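Local coordinates for protein HTH-type transcriptional repressor NemR (Escherichia coli, PDB 4YZE) that represses transcription of the nemRA-gloA operon by binding DNA at the NemR box, and takes part in the response to electrophiles and reactive chlorine species, at residues H14-G19 / L62-A67; N83-I88 / I196-V201; Y166-G171 / E186-H191. The protein carries 5 engineered substitutions. All blocks are in the same frame, centred on the assembly; numbering follows the deposited sequence.

Contact 1 (H14-G19 / L62-A67)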
ATOM      1  N   HIS A  14      19.501  19.058 -10.045  1.00 60.38           N
ATOM      2  CA  HIS A  14      18.772  18.878 -11.290  1.00 55.27           C
ATOM      3  C   HIS A  14      18.621  17.402 -11.642  1.00 53.67           C
ATOM      4  O   HIS A  14      17.522  16.965 -11.980  1.00 55.83           O
ATOM      5  CB  HIS A  14      19.436  19.628 -12.439  1.00 55.06           C
ATOM      6  CG  HIS A  14      18.641  19.600 -13.702  1.00 64.89           C
ATOM      7  ND1 HIS A  14      17.272  19.801 -13.725  1.00 67.30           N
ATOM      8  CD2 HIS A  14      19.003  19.381 -14.985  1.00 65.80           C
ATOM      9  CE1 HIS A  14      16.836  19.712 -14.960  1.00 67.79           C
ATOM     10  NE2 HIS A  14      17.869  19.458 -15.753  1.00 67.30           N
ATOM     11  N   LEU A  15      19.714  16.642 -11.560  1.00 52.20           N
ATOM     12  CA  LEU A  15      19.659  15.200 -11.799  1.00 53.37           C
ATOM     13  C   LEU A  15      18.702  14.504 -10.814  1.00 51.85           C
ATOM     14  O   LEU A  15      17.863  13.688 -11.207  1.00 47.30           O
ATOM     15  CB  LEU A  15      21.055  14.584 -11.689  1.00 54.73           C
ATOM     16  CG  LEU A  15      22.033  14.807 -12.848  1.00 58.14           C
ATOM     17  CD1 LEU A  15      23.444  14.412 -12.452  1.00 50.07           C
ATOM     18  CD2 LEU A  15      21.602  14.042 -14.091  1.00 50.11           C
ATOM     19  N   LEU A  16      18.828  14.832  -9.534  1.00 47.93           N
ATOM     20  CA  LEU A  16      17.996  14.201  -8.516  1.00 49.51           C
ATOM     21  C   LEU A  16      16.517  14.479  -8.780  1.00 50.06           C
ATOM     22  O   LEU A  16      15.694  13.563  -8.748  1.00 43.56           O
ATOM     23  CB  LEU A  16      18.411  14.666  -7.123  1.00 53.11           C
ATOM     24  CG  LEU A  16      19.820  14.211  -6.734  1.00 55.82           C
ATOM     25  CD1 LEU A  16      20.296  14.917  -5.470  1.00 52.81           C
ATOM     26  CD2 LEU A  16      19.881  12.686  -6.550  1.00 43.94           C
ATOM     27  N   ALA A  17      16.204  15.734  -9.098  1.00 55.25           N
ATOM     28  CA  ALA A  17      14.823  16.155  -9.354  1.00 59.97           C
ATOM     29  C   ALA A  17      14.235  15.430 -10.555  1.00 59.79           C
ATOM     30  O   ALA A  17      13.113  14.917 -10.500  1.00 56.85           O
ATOM     31  CB  ALA A  17      14.751  17.663  -9.555  1.00 53.60           C
ATOM     32  N   THR A  18      15.001  15.404 -11.641  1.00 54.97           N
ATOM     33  CA  THR A  18      14.590  14.704 -12.853  1.00 52.30           C
ATOM     34  C   THR A  18      14.349  13.230 -12.543  1.00 52.00           C
ATOM     35  O   THR A  18      13.329  12.668 -12.945  1.00 53.68           O
ATOM     36  CB  THR A  18      15.658  14.812 -13.938  1.00 53.93           C
ATOM     37  OG1 THR A  18      16.071  16.180 -14.065  1.00 57.08           O
ATOM     38  CG2 THR A  18      15.116  14.312 -15.270  1.00 49.94           C
ATOM     39  N   GLY A  19      15.285  12.615 -11.816  1.00 45.38           N
ATOM     40  CA  GLY A  19      15.167  11.217 -11.443  1.00 48.12           C
ATOM     41  C   GLY A  19      13.907  10.934 -10.649  1.00 51.04           C
ATOM     42  O   GLY A  19      13.267   9.897 -10.839  1.00 50.61           O
ATOM     43  N   LEU A  62      16.256   9.317  -2.985  1.00 39.77           N
ATOM     44  CA  LEU A  62      15.295   9.032  -1.927  1.00 37.53           C
ATOM     45  C   LEU A  62      15.587   9.904  -0.720  1.00 45.00           C
ATOM     46  O   LEU A  62      14.662  10.466  -0.128  1.00 49.19           O
ATOM     47  CB  LEU A  62      15.329   7.555  -1.535  1.00 36.85           C
ATOM     48  CG  LEU A  62      14.697   6.575  -2.519  1.00 47.76           C
ATOM     49  CD1 LEU A  62      14.798   5.147  -2.001  1.00 41.69           C
ATOM     50  CD2 LEU A  62      13.257   6.935  -2.732  1.00 51.49           C
ATOM     51  N   GLU A  63      16.865  10.017  -0.359  1.00 41.51           N
ATOM     52  CA  GLU A  63      17.251  10.784   0.826  1.00 47.56           C
ATOM     53  C   GLU A  63      16.825  12.226   0.644  1.00 44.90           C
ATOM     54  O   GLU A  63      16.324  12.844   1.573  1.00 48.53           O
ATOM     55  CB  GLU A  63      18.759  10.683   1.097  1.00 50.86           C
ATOM     56  CG  GLU A  63      19.183   9.347   1.698  1.00 54.42           C
ATOM     57  CD  GLU A  63      20.690   9.157   1.721  1.00 58.31           C
ATOM     58  OE1 GLU A  63      21.411  10.031   1.193  1.00 59.58           O
ATOM     59  OE2 GLU A  63      21.154   8.130   2.265  1.00 58.59           O
ATOM     60  N   ARG A  64      16.994  12.746  -0.569  1.00 39.95           N
ATOM     61  CA  ARG A  64      16.546  14.089  -0.879  1.00 43.44           C
ATOM     62  C   ARG A  64      15.036  14.165  -0.698  1.00 50.56           C
ATOM     63  O   ARG A  64      14.534  15.024   0.021  1.00 55.10           O
ATOM     64  CB  ARG A  64      16.939  14.485  -2.311  1.00 45.94           C
ATOM     65  CG  ARG A  64      16.281  15.773  -2.805  1.00 47.51           C
ATOM     66  CD  ARG A  64      16.933  16.281  -4.094  1.00 49.28           C
ATOM     67  NE  ARG A  64      16.344  17.528  -4.587  1.00 45.53           N
ATOM     68  CZ  ARG A  64      15.230  17.591  -5.315  1.00 52.26           C
ATOM     69  NH1 ARG A  64      14.568  16.479  -5.621  1.00 52.80           N
ATOM     70  NH2 ARG A  64      14.765  18.763  -5.727  1.00 51.66           N
ATOM     71  N   HIS A  65      14.319  13.247  -1.334  1.00 51.12           N
ATOM     72  CA  HIS A  65      12.868  13.222  -1.260  1.00 46.77           C
ATOM     73  C   HIS A  65      12.337  13.139   0.179  1.00 45.15           C
ATOM     74  O   HIS A  65      11.402  13.847   0.538  1.00 40.80           O
ATOM     75  CB  HIS A  65      12.333  12.042  -2.059  1.00 43.36           C
ATOM     76  CG  HIS A  65      10.891  11.750  -1.804  1.00 44.02           C
ATOM     77  ND1 HIS A  65       9.877  12.352  -2.514  1.00 50.81           N
ATOM     78  CD2 HIS A  65      10.290  10.918  -0.922  1.00 38.66           C
ATOM     79  CE1 HIS A  65       8.711  11.905  -2.081  1.00 50.03           C
ATOM     80  NE2 HIS A  65       8.935  11.031  -1.118  1.00 45.07           N
ATOM     81  N   TYR A  66      12.909  12.268   0.999  1.00 36.21           N
ATOM     82  CA  TYR A  66      12.379  12.111   2.346  1.00 43.81           C
ATOM     83  C   TYR A  66      12.791  13.282   3.235  1.00 54.96           C
ATOM     84  O   TYR A  66      12.071  13.633   4.169  1.00 52.73           O
ATOM     85  CB  TYR A  66      12.791  10.769   2.977  1.00 44.31           C
ATOM     86  CG  TYR A  66      12.075   9.586   2.363  1.00 46.44           C
ATOM     87  CD1 TYR A  66      10.688   9.445   2.470  1.00 46.07           C
ATOM     88  CD2 TYR A  66      12.779   8.615   1.674  1.00 39.02           C
ATOM     89  CE1 TYR A  66      10.024   8.359   1.887  1.00 46.86           C
ATOM     90  CE2 TYR A  66      12.134   7.526   1.092  1.00 45.55           C
ATOM     91  CZ  TYR A  66      10.760   7.404   1.193  1.00 51.61           C
ATOM     92  OH  TYR A  66      10.149   6.307   0.610  1.00 46.89           O
ATOM     93  N   ALA A  67      13.946  13.882   2.954  1.00 55.32           N
ATOM     94  CA  ALA A  67      14.416  15.021   3.750  1.00 52.89           C
ATOM     95  C   ALA A  67      13.428  16.169   3.633  1.00 52.97           C
ATOM     96  O   ALA A  67      13.054  16.801   4.625  1.00 61.86           O
ATOM     97  CB  ALA A  67      15.797  15.470   3.300  1.00 51.39           C
TER
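Helix 10-26 and helix 54-79 approach each other through Leu16 and Arg64, whose CA atoms stand 7.8 Å apart, with Ala17 and His65 next at 8.8 Å between CA atoms. Both helices belong to the TetR-type DNA-binding domain, whose predicted helix-turn-helix motif (residues 32-51) lies between the two segments; helix 54-79, as in other TetR-family repressors, leads on toward the C-terminal helices. The spacing is bridged by one long side chain, Arg64, which carries 74 Å² of the 137 Å² buried here. With CG anti to the backbone N (chi1 169°) and the chain straight as far as NE, the arginine spans the gap between the two backbones.

Its aliphatic part does the first half of the work: Arg64 CD lies 3.7 Å from Leu16 CB, with Leu16 CD1 at 3.9 Å from the same carbon, as the two side chains pass at a slant. Beyond it the guanidinium reaches Ala17, whose backbone N sits over one of its faces, and Arg64 NH1 comes to 3.8 Å from Ala17 CA. No hydrogen bond joins the two segments. The charge is met by helix 10-26 itself, where Glu13 forms a salt bridge with Arg64 NE and Glu20 offers NH1 a long, weak ion pair. Leu16 also touches Phe51, Phe57 and Ala60, which places its isobutyl group in the hydrophobic core of the domain, while Ala17 and Arg64 form the more accessible margin. Within helix 10-26, Thr18 N and Thr18 OG1 converge on His14 O from opposite faces of its carbonyl plane, the hydroxyl bond measuring 2.7 Å from OG1 to O.

Contact 2 (N83-I88 / I196-V201)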
ATOM      1  N   ASN A  83      -4.765  23.090  17.042  1.00 61.92           N
ATOM      2  CA  ASN A  83      -4.142  22.177  17.999  1.00 53.21           C
ATOM      3  C   ASN A  83      -3.605  20.903  17.353  1.00 53.18           C
ATOM      4  O   ASN A  83      -3.727  20.708  16.129  1.00 53.87           O
ATOM      5  CB  ASN A  83      -5.083  21.867  19.187  1.00 58.97           C
ATOM      6  CG  ASN A  83      -6.390  21.161  18.765  1.00 60.84           C
ATOM      7  OD1 ASN A  83      -6.460  20.476  17.737  1.00 51.93           O
ATOM      8  ND2 ASN A  83      -7.425  21.310  19.592  1.00 53.70           N
ATOM      9  N   TYR A  84      -3.009  20.032  18.162  1.00 47.37           N
ATOM     10  CA  TYR A  84      -2.411  18.820  17.607  1.00 51.61           C
ATOM     11  C   TYR A  84      -3.424  17.910  16.931  1.00 51.65           C
ATOM     12  O   TYR A  84      -3.070  17.176  16.028  1.00 47.90           O
ATOM     13  CB  TYR A  84      -1.622  18.055  18.662  1.00 44.48           C
ATOM     14  CG  TYR A  84      -0.426  18.830  19.128  1.00 58.00           C
ATOM     15  CD1 TYR A  84       0.675  18.991  18.305  1.00 45.22           C
ATOM     16  CD2 TYR A  84      -0.408  19.430  20.383  1.00 56.64           C
ATOM     17  CE1 TYR A  84       1.769  19.714  18.715  1.00 53.65           C
ATOM     18  CE2 TYR A  84       0.685  20.152  20.802  1.00 59.78           C
ATOM     19  CZ  TYR A  84       1.767  20.295  19.966  1.00 61.25           C
ATOM     20  OH  TYR A  84       2.856  21.017  20.390  1.00 72.45           O
ATOM     21  N   ARG A  85      -4.679  17.944  17.368  1.00 52.47           N
ATOM     22  CA  ARG A  85      -5.669  17.123  16.699  1.00 45.21           C
ATOM     23  C   ARG A  85      -5.930  17.702  15.303  1.00 53.65           C
ATOM     24  O   ARG A  85      -5.950  16.949  14.318  1.00 42.11           O
ATOM     25  CB  ARG A  85      -6.960  17.006  17.508  1.00 46.41           C
ATOM     26  CG  ARG A  85      -8.010  16.132  16.839  1.00 44.33           C
ATOM     27  CD  ARG A  85      -9.198  15.859  17.726  1.00 45.83           C
ATOM     28  NE  ARG A  85     -10.232  15.091  17.033  1.00 45.72           N
ATOM     29  CZ  ARG A  85     -11.109  15.615  16.178  1.00 46.91           C
ATOM     30  NH1 ARG A  85     -11.084  16.913  15.891  1.00 48.24           N
ATOM     31  NH2 ARG A  85     -12.021  14.841  15.605  1.00 47.10           N
ATOM     32  N   ASP A  86      -6.105  19.026  15.219  1.00 45.44           N
ATOM     33  CA  ASP A  86      -6.316  19.695  13.936  1.00 47.91           C
ATOM     34  C   ASP A  86      -5.175  19.404  12.963  1.00 44.27           C
ATOM     35  O   ASP A  86      -5.389  19.205  11.760  1.00 44.75           O
ATOM     36  CB  ASP A  86      -6.414  21.207  14.124  1.00 56.41           C
ATOM     37  CG  ASP A  86      -7.574  21.620  15.015  1.00 65.79           C
ATOM     38  OD1 ASP A  86      -8.600  20.899  15.060  1.00 62.29           O
ATOM     39  OD2 ASP A  86      -7.456  22.689  15.658  1.00 74.86           O
ATOM     40  N   ARG A  87      -3.955  19.395  13.484  1.00 45.35           N
ATOM     41  CA  ARG A  87      -2.788  19.200  12.636  1.00 52.23           C
ATOM     42  C   ARG A  87      -2.720  17.775  12.102  1.00 46.30           C
ATOM     43  O   ARG A  87      -2.425  17.555  10.937  1.00 46.92           O
ATOM     44  CB  ARG A  87      -1.516  19.581  13.388  1.00 55.90           C
ATOM     45  CG  ARG A  87      -1.456  21.069  13.706  1.00 61.46           C
ATOM     46  CD  ARG A  87      -0.331  21.366  14.677  1.00 65.52           C
ATOM     47  NE  ARG A  87      -0.585  22.579  15.446  1.00 75.89           N
ATOM     48  CZ  ARG A  87       0.311  23.177  16.225  1.00 76.27           C
ATOM     49  NH1 ARG A  87       1.536  22.678  16.336  1.00 69.14           N
ATOM     50  NH2 ARG A  87      -0.019  24.279  16.886  1.00 80.78           N
ATOM     51  N   ILE A  88      -3.023  16.809  12.953  1.00 44.35           N
ATOM     52  CA  ILE A  88      -3.090  15.431  12.501  1.00 48.29           C
ATOM     53  C   ILE A  88      -4.155  15.240  11.418  1.00 52.07           C
ATOM     54  O   ILE A  88      -3.883  14.591  10.396  1.00 48.75           O
ATOM     55  CB  ILE A  88      -3.289  14.477  13.671  1.00 47.64           C
ATOM     56  CG1 ILE A  88      -1.990  14.402  14.467  1.00 40.68           C
ATOM     57  CG2 ILE A  88      -3.669  13.087  13.184  1.00 50.15           C
ATOM     58  CD1 ILE A  88      -2.130  13.725  15.808  1.00 37.45           C
ATOM     59  N   ILE A 196      -9.027   9.497  16.747  1.00 41.38           N
ATOM     60  CA  ILE A 196      -8.280  10.542  17.440  1.00 40.45           C
ATOM     61  C   ILE A 196      -9.302  11.613  17.783  1.00 48.48           C
ATOM     62  O   ILE A 196      -9.555  12.514  16.974  1.00 46.04           O
ATOM     63  CB  ILE A 196      -7.149  11.149  16.548  1.00 35.10           C
ATOM     64  CG1 ILE A 196      -6.276  10.047  15.953  1.00 34.62           C
ATOM     65  CG2 ILE A 196      -6.298  12.150  17.351  1.00 38.83           C
ATOM     66  CD1 ILE A 196      -5.610   9.124  16.976  1.00 37.88           C
ATOM     67  N   ALA A 197      -9.908  11.498  18.968  1.00 49.24           N
ATOM     68  CA  ALA A 197     -11.073  12.313  19.321  1.00 46.71           C
ATOM     69  C   ALA A 197     -10.719  13.530  20.145  1.00 52.37           C
ATOM     70  O   ALA A 197      -9.654  13.611  20.753  1.00 52.63           O
ATOM     71  CB  ALA A 197     -12.114  11.482  20.072  1.00 47.11           C
ATOM     72  N   THR A 198     -11.653  14.467  20.198  1.00 55.54           N
ATOM     73  CA  THR A 198     -11.548  15.559  21.140  1.00 57.41           C
ATOM     74  C   THR A 198     -11.932  14.994  22.501  1.00 57.40           C
ATOM     75  O   THR A 198     -12.841  14.167  22.599  1.00 57.06           O
ATOM     76  CB  THR A 198     -12.464  16.716  20.748  1.00 63.71           C
ATOM     77  OG1 THR A 198     -13.823  16.264  20.751  1.00 70.47           O
ATOM     78  CG2 THR A 198     -12.110  17.202  19.348  1.00 56.98           C
ATOM     79  N   PRO A 199     -11.207  15.398  23.548  1.00 61.77           N
ATOM     80  CA  PRO A 199     -11.517  14.970  24.920  1.00 69.47           C
ATOM     81  C   PRO A 199     -12.955  15.323  25.280  1.00 73.75           C
ATOM     82  O   PRO A 199     -13.446  16.339  24.792  1.00 74.98           O
ATOM     83  CB  PRO A 199     -10.549  15.800  25.768  1.00 68.30           C
ATOM     84  CG  PRO A 199      -9.386  16.062  24.859  1.00 65.17           C
ATOM     85  CD  PRO A 199      -9.982  16.218  23.475  1.00 60.58           C
ATOM     86  N   ALA A 200     -13.605  14.503  26.109  1.00 79.99           N
ATOM     87  CA  ALA A 200     -14.982  14.742  26.565  1.00 85.35           C
ATOM     88  C   ALA A 200     -15.212  16.164  27.071  1.00 89.29           C
ATOM     89  O   ALA A 200     -16.298  16.723  26.903  1.00101.48           O
ATOM     90  CB  ALA A 200     -15.361  13.742  27.641  1.00 87.99           C
ATOM     91  N   VAL A 201     -14.196  16.727  27.715  1.00 82.82           N
ATOM     92  CA  VAL A 201     -14.199  18.138  28.091  1.00 94.00           C
ATOM     93  C   VAL A 201     -12.780  18.559  28.447  1.00 97.91           C
ATOM     94  O   VAL A 201     -11.969  17.731  28.867  1.00 98.39           O
ATOM     95  CB  VAL A 201     -15.137  18.434  29.297  1.00 75.83           C
TER
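The guanidinium of Arg85 has the methyl CG2 of Thr198 over one face, 3.3 Å above the plane and displaced toward the rim, while the carbonyl of Ile196 stands at its edge. From that edge Arg85 NE donates to Ile196 O at 2.7 Å. The bond is bent, with an N-H...O angle of 147°, and Ile196 O lies 21° out of the guanidinium plane. An extended chain, with CG anti to the backbone N (chi1 -179°), carries the group across to the C-terminal tail, where Thr198 CG2 also meets Arg85 CD at 3.6 Å.

Arg85 lies in the first turn of helix 84-97. That end is closed by a capping box: Asn83 OD1, at the N-cap, accepts from Asp86 N at 2.9 Å, and Asp86 OD2 accepts from Asn83 N at 3.1 Å, met from above the carboxylate plane. On the other side, Ile196 is where the backbone leaves the helical conformation of helix 183-195. Its side chain packs on Leu143 and Phe154.

Arg85 NH2 donates in turn to Lys193 O. The arginine thus holds one carbonyl from the last turn of helix 183-195 and one just past its end, joining both to the first turn of helix 84-97; the cation there probably gains from the negative end of the helix dipole.

Contact 3 (Y166-G171 / E186-H191)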
ATOM      1  N   TYR A 166      -0.038   5.572   9.804  1.00 26.16           N
ATOM      2  CA  TYR A 166       0.801   5.530   8.606  1.00 26.32           C
ATOM      3  C   TYR A 166       0.370   4.366   7.728  1.00 25.87           C
ATOM      4  O   TYR A 166       0.208   4.525   6.521  1.00 25.66           O
ATOM      5  CB  TYR A 166       2.284   5.438   8.981  1.00 28.47           C
ATOM      6  CG  TYR A 166       3.179   5.422   7.763  1.00 34.80           C
ATOM      7  CD1 TYR A 166       3.407   6.582   7.034  1.00 37.30           C
ATOM      8  CD2 TYR A 166       3.764   4.249   7.320  1.00 38.92           C
ATOM      9  CE1 TYR A 166       4.212   6.583   5.909  1.00 36.38           C
ATOM     10  CE2 TYR A 166       4.585   4.234   6.182  1.00 42.18           C
ATOM     11  CZ  TYR A 166       4.800   5.405   5.486  1.00 40.48           C
ATOM     12  OH  TYR A 166       5.598   5.410   4.358  1.00 42.28           O
ATOM     13  N   ALA A 167       0.162   3.197   8.329  1.00 28.25           N
ATOM     14  CA  ALA A 167      -0.271   2.040   7.541  1.00 28.52           C
ATOM     15  C   ALA A 167      -1.596   2.375   6.864  1.00 30.64           C
ATOM     16  O   ALA A 167      -1.815   2.051   5.697  1.00 31.34           O
ATOM     17  CB  ALA A 167      -0.421   0.838   8.408  1.00 26.58           C
ATOM     18  N   LEU A 168      -2.474   3.057   7.594  1.00 30.85           N
ATOM     19  CA  LEU A 168      -3.791   3.407   7.043  1.00 30.84           C
ATOM     20  C   LEU A 168      -3.673   4.342   5.839  1.00 25.55           C
ATOM     21  O   LEU A 168      -4.340   4.154   4.805  1.00 26.03           O
ATOM     22  CB  LEU A 168      -4.643   4.071   8.129  1.00 33.75           C
ATOM     23  CG  LEU A 168      -6.173   4.049   8.144  1.00 41.28           C
ATOM     24  CD1 LEU A 168      -6.731   5.336   8.755  1.00 38.68           C
ATOM     25  CD2 LEU A 168      -6.803   3.789   6.817  1.00 30.86           C
ATOM     26  N   TRP A 169      -2.853   5.374   6.000  1.00 26.96           N
ATOM     27  CA  TRP A 169      -2.578   6.344   4.942  1.00 31.33           C
ATOM     28  C   TRP A 169      -2.013   5.667   3.688  1.00 34.37           C
ATOM     29  O   TRP A 169      -2.402   5.987   2.564  1.00 29.07           O
ATOM     30  CB  TRP A 169      -1.565   7.359   5.492  1.00 27.52           C
ATOM     31  CG  TRP A 169      -1.055   8.373   4.511  1.00 41.15           C
ATOM     32  CD1 TRP A 169      -1.588   9.604   4.251  1.00 42.96           C
ATOM     33  CD2 TRP A 169       0.120   8.262   3.686  1.00 44.41           C
ATOM     34  NE1 TRP A 169      -0.827  10.257   3.306  1.00 44.27           N
ATOM     35  CE2 TRP A 169       0.223   9.455   2.942  1.00 42.15           C
ATOM     36  CE3 TRP A 169       1.091   7.271   3.508  1.00 51.13           C
ATOM     37  CZ2 TRP A 169       1.263   9.683   2.021  1.00 44.97           C
ATOM     38  CZ3 TRP A 169       2.119   7.497   2.592  1.00 52.73           C
ATOM     39  CH2 TRP A 169       2.194   8.696   1.862  1.00 41.83           C
ATOM     40  N   LEU A 170      -1.099   4.725   3.902  1.00 32.55           N
ATOM     41  CA  LEU A 170      -0.438   3.984   2.828  1.00 28.22           C
ATOM     42  C   LEU A 170      -1.461   3.125   2.093  1.00 32.02           C
ATOM     43  O   LEU A 170      -1.566   3.166   0.854  1.00 28.22           O
ATOM     44  CB  LEU A 170       0.703   3.117   3.439  1.00 26.53           C
ATOM     45  CG  LEU A 170       2.139   3.237   2.922  1.00 57.84           C
ATOM     46  CD1 LEU A 170       3.036   2.205   3.597  1.00 61.18           C
ATOM     47  CD2 LEU A 170       2.220   3.068   1.412  1.00 54.36           C
ATOM     48  N   GLY A 171      -2.260   2.377   2.849  1.00 29.61           N
ATOM     49  CA  GLY A 171      -3.206   1.456   2.224  1.00 27.82           C
ATOM     50  C   GLY A 171      -4.324   2.206   1.514  1.00 34.53           C
ATOM     51  O   GLY A 171      -4.834   1.789   0.459  1.00 29.15           O
ATOM     52  N   GLU A 186     -11.120   9.753   1.800  1.00 29.03           N
ATOM     53  CA  GLU A 186     -12.150  10.437   2.591  1.00 36.13           C
ATOM     54  C   GLU A 186     -12.557   9.492   3.697  1.00 33.96           C
ATOM     55  O   GLU A 186     -12.787   9.907   4.820  1.00 30.57           O
ATOM     56  CB  GLU A 186     -13.387  10.840   1.761  1.00 32.42           C
ATOM     57  CG  GLU A 186     -13.080  11.786   0.616  1.00 50.45           C
ATOM     58  CD  GLU A 186     -14.289  12.043  -0.298  1.00 60.63           C
ATOM     59  OE1 GLU A 186     -15.060  11.095  -0.583  1.00 54.04           O
ATOM     60  OE2 GLU A 186     -14.461  13.204  -0.733  1.00 65.78           O
ATOM     61  N   ASN A 187     -12.622   8.205   3.394  1.00 31.52           N
ATOM     62  CA  ASN A 187     -13.057   7.280   4.422  1.00 30.89           C
ATOM     63  C   ASN A 187     -12.001   7.162   5.519  1.00 37.96           C
ATOM     64  O   ASN A 187     -12.345   7.076   6.700  1.00 30.02           O
ATOM     65  CB  ASN A 187     -13.417   5.911   3.842  1.00 34.19           C
ATOM     66  CG  ASN A 187     -13.946   4.964   4.904  1.00 38.80           C
ATOM     67  OD1 ASN A 187     -14.936   5.258   5.574  1.00 35.18           O
ATOM     68  ND2 ASN A 187     -13.282   3.835   5.068  1.00 38.01           N
ATOM     69  N   ALA A 188     -10.722   7.189   5.140  1.00 32.82           N
ATOM     70  CA  ALA A 188      -9.655   7.164   6.143  1.00 31.02           C
ATOM     71  C   ALA A 188      -9.716   8.402   7.037  1.00 32.44           C
ATOM     72  O   ALA A 188      -9.588   8.286   8.250  1.00 31.63           O
ATOM     73  CB  ALA A 188      -8.257   7.015   5.506  1.00 25.34           C
ATOM     74  N   LEU A 189      -9.909   9.573   6.432  1.00 29.08           N
ATOM     75  CA  LEU A 189     -10.002  10.833   7.166  1.00 34.68           C
ATOM     76  C   LEU A 189     -11.144  10.756   8.167  1.00 36.82           C
ATOM     77  O   LEU A 189     -10.974  11.144   9.320  1.00 34.30           O
ATOM     78  CB  LEU A 189     -10.259  12.006   6.210  1.00 38.57           C
ATOM     79  CG  LEU A 189      -9.839  13.442   6.553  1.00 47.07           C
ATOM     80  CD1 LEU A 189     -10.743  14.480   5.888  1.00 42.26           C
ATOM     81  CD2 LEU A 189      -9.746  13.716   8.033  1.00 34.71           C
ATOM     82  N   ALA A 190     -12.303  10.265   7.732  1.00 36.21           N
ATOM     83  CA  ALA A 190     -13.462  10.224   8.625  1.00 40.42           C
ATOM     84  C   ALA A 190     -13.199   9.266   9.788  1.00 41.40           C
ATOM     85  O   ALA A 190     -13.632   9.516  10.912  1.00 43.42           O
ATOM     86  CB  ALA A 190     -14.723   9.839   7.872  1.00 40.61           C
ATOM     87  N   HIS A 191     -12.466   8.182   9.529  1.00 39.17           N
ATOM     88  CA  HIS A 191     -12.191   7.220  10.596  1.00 41.15           C
ATOM     89  C   HIS A 191     -11.165   7.764  11.610  1.00 40.00           C
ATOM     90  O   HIS A 191     -11.309   7.556  12.833  1.00 40.48           O
ATOM     91  CB  HIS A 191     -11.806   5.863  10.013  1.00 32.39           C
ATOM     92  CG  HIS A 191     -11.305   4.870  11.016  1.00 43.15           C
ATOM     93  ND1 HIS A 191     -12.140   4.016  11.706  1.00 51.61           N
ATOM     94  CD2 HIS A 191     -10.045   4.555  11.400  1.00 48.99           C
ATOM     95  CE1 HIS A 191     -11.418   3.237  12.493  1.00 49.36           C
ATOM     96  NE2 HIS A 191     -10.141   3.541  12.324  1.00 53.85           N
TER
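Leu168 and Ala188 make the close part of this helix-helix contact, their CA atoms 7.0 Å apart and both branches of the leucine resting on a single methyl group. Leu168 CD2 comes to 3.8 Å from Ala188 CB and CD1 to 4.0 Å from the same carbon, so that the methyl meets the forked end of the isobutyl group. The first torsion directs that fork across the gap, holding CG roughly anti to the backbone N (chi1 -154°). The small size of alanine matches the short spacing of the backbones at this level.

Packing is looser one turn further along helix 183-195. There His191 CD2 is 4.3 Å from Leu168 CD1, an oblique approach that covers just 18 Å² of the histidine against 42 Å² of Ala188. No hydrogen bond crosses between the segments, and all three touching residues are buried. Away from the interface, Ala190 is exposed on helix 183-195.

Trp169 stacks on Tyr91 and hydrogen-bonds through NE1 to Thr95 OG1, while Leu189 packs on Tyr92 and Gln93, so helix 84-97 lies against both partners. In the second subunit, Gln160 O accepts from Asn187 ND2, Val164 packs on His191 and Leu174 on Leu170. Helices 158-179 and 183-195 therefore both enter the subunit contact, consistent with the four-helix dimer interface of TetR-family repressors.

From the N terminus, contact 1 comes first: it closes a mostly helical loop of 42 residues and ties the opening helix of the DNA-binding domain to helix 54-79. That loop is complete before contact 2 begins on the next helix, 84-97. Contact 2 then spans 107 residues to bring the C-terminal tail back to the first turn of helix 84-97. Contact 3 is nested inside this larger loop and joins helices 158-179 and 183-195 across 14 residues. Contacts 2 and 3 lie on the same side of the chain's centre, their own centres about 17 Å apart; contact 1 lies across the chain's centre from both, with centres about 34 Å and 26 Å away respectively.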